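Local coordinates for salivary protein FS50 (Xenopsylla cheopis, PDB 5K6D) that blocks the host voltage-gated sodium channel NaV1.5 as a toxin secreted in flea saliva, at residues 46-50 with 51-55. Numbering follows the deposited sequence.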
loop_
_atom_site.group_PDB
_atom_site.type_symbol
_atom_site.label_atom_id
_atom_site.label_comp_id
_atom_site.label_asym_id
_atom_site.label_seq_id
_atom_site.Cartn_x
_atom_site.Cartn_y
_atom_site.Cartn_z
ATOM N N ASP A 46 2.855 6.105 -2.497
ATOM C CA ASP A 46 2.034 7.092 -1.827
ATOM C C ASP A 46 0.717 7.315 -2.560
ATOM O O ASP A 46 -0.335 7.404 -1.934
ATOM C CB ASP A 46 2.777 8.408 -1.659
ATOM C CG ASP A 46 2.152 9.262 -0.591
ATOM O OD1 ASP A 46 2.287 8.920 0.606
ATOM O OD2 ASP A 46 1.484 10.242 -0.943
ATOM N N LYS A 47 0.773 7.390 -3.888
ATOM C CA LYS A 47 -0.434 7.604 -4.677
ATOM C C LYS A 47 -1.354 6.385 -4.674
ATOM O O LYS A 47 -2.573 6.532 -4.638
ATOM C CB LYS A 47 -0.057 7.991 -6.107
ATOM C CG LYS A 47 -1.216 8.042 -7.102
ATOM C CD LYS A 47 -2.377 8.959 -6.723
ATOM C CE LYS A 47 -1.981 10.417 -6.636
ATOM N NZ LYS A 47 -3.187 11.303 -6.650
ATOM N N HIS A 48 -0.804 5.179 -4.721
ATOM C CA HIS A 48 -1.657 4.005 -4.565
ATOM C C HIS A 48 -2.379 4.074 -3.217
ATOM O O HIS A 48 -3.584 3.812 -3.116
ATOM C CB HIS A 48 -0.833 2.721 -4.693
ATOM C CG HIS A 48 -1.643 1.475 -4.559
ATOM N ND1 HIS A 48 -2.378 0.933 -5.595
ATOM C CD2 HIS A 48 -1.858 0.688 -3.480
ATOM C CE1 HIS A 48 -2.996 -0.150 -5.155
ATOM N NE2 HIS A 48 -2.696 -0.320 -3.878
ATOM N N CYS A 49 -1.647 4.471 -2.188
ATOM C CA CYS A 49 -2.228 4.558 -0.858
ATOM C C CYS A 49 -3.326 5.603 -0.755
ATOM O O CYS A 49 -4.377 5.335 -0.175
ATOM C CB CYS A 49 -1.149 4.847 0.183
ATOM S SG CYS A 49 0.022 3.487 0.386
ATOM N N THR A 50 -3.099 6.796 -1.300
ATOM C CA THR A 50 -4.118 7.837 -1.194
ATOM C C THR A 50 -5.234 7.655 -2.222
ATOM O O THR A 50 -6.405 7.926 -1.935
ATOM C CB THR A 50 -3.531 9.246 -1.368
ATOM O OG1 THR A 50 -2.939 9.360 -2.670
ATOM C CG2 THR A 50 -2.486 9.551 -0.289
ATOM N N GLY A 51 -4.878 7.209 -3.426
ATOM C CA GLY A 51 -5.827 7.155 -4.517
ATOM C C GLY A 51 -6.613 5.872 -4.645
ATOM O O GLY A 51 -7.702 5.883 -5.212
ATOM N N VAL A 52 -6.066 4.770 -4.147
ATOM C CA VAL A 52 -6.734 3.476 -4.261
ATOM C C VAL A 52 -7.121 2.943 -2.883
ATOM O O VAL A 52 -8.274 2.579 -2.666
ATOM C CB VAL A 52 -5.861 2.444 -5.035
ATOM C CG1 VAL A 52 -6.574 1.105 -5.134
ATOM C CG2 VAL A 52 -5.528 2.967 -6.444
ATOM N N CYS A 53 -6.183 2.936 -1.942
ATOM C CA CYS A 53 -6.508 2.537 -0.570
ATOM C C CYS A 53 -7.288 3.607 0.200
ATOM O O CYS A 53 -7.853 3.313 1.245
ATOM C CB CYS A 53 -5.232 2.180 0.202
ATOM S SG CYS A 53 -4.293 0.782 -0.482
ATOM N N LEU A 54 -7.304 4.835 -0.312
ATOM C CA LEU A 54 -7.997 5.967 0.312
ATOM C C LEU A 54 -7.482 6.223 1.725
ATOM O O LEU A 54 -8.236 6.567 2.642
ATOM C CB LEU A 54 -9.512 5.744 0.307
ATOM C CG LEU A 54 -10.113 5.367 -1.054
ATOM C CD1 LEU A 54 -11.622 5.206 -0.947
ATOM C CD2 LEU A 54 -9.750 6.384 -2.127
ATOM N N GLY A 55 -6.173 6.067 1.889
ATOM C CA GLY A 55 -5.500 6.390 3.130
ATOM C C GLY A 55 -4.842 7.757 3.066
ATOM O O GLY A 55 -5.097 8.549 2.149
#
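The imidazole of H48 packs against V52 one turn further along, where helix 38-51 runs out into the following loop. V52 sets its CB over one face of the ring, offset toward the rim, at 4.1 Å from the ring centroid to V52 CB and 23° off the normal, a CH-pi contact. The methyls diverge from there, V52 CG1 reaching H48 CE1 at 3.8 Å and CG2 lying near ND1. With CG anti to the backbone N (chi1 -179°), the H48 ring also meets C53, whose SG approaches obliquely, 4.5 Å from the ring centroid. Outside this turn, H48 NE2 is hydrogen-bonded to C8 O, which probably helps to hold the ring in this rotation, and C8 is the disulfide partner of C53. C49, the next residue round the helix, bonds to C75; together with C45-C73 this ties the helix to strand 73-76 in the cysteine-stabilised alpha/beta arrangement familiar from scorpion toxins. The backbone O of H48 is gripped twice, by V52 N at 2.9 Å from above the carbonyl plane and by C53 N at 3.0 Å, nearly in line with the C=O bond, the second an i+5 bond, consistent with a widening of the last turn. L54 then takes positive phi, and G55 N turns back to C49 O at 2.8 Å, while L54 CD2 rests 3.7 Å from T50 O.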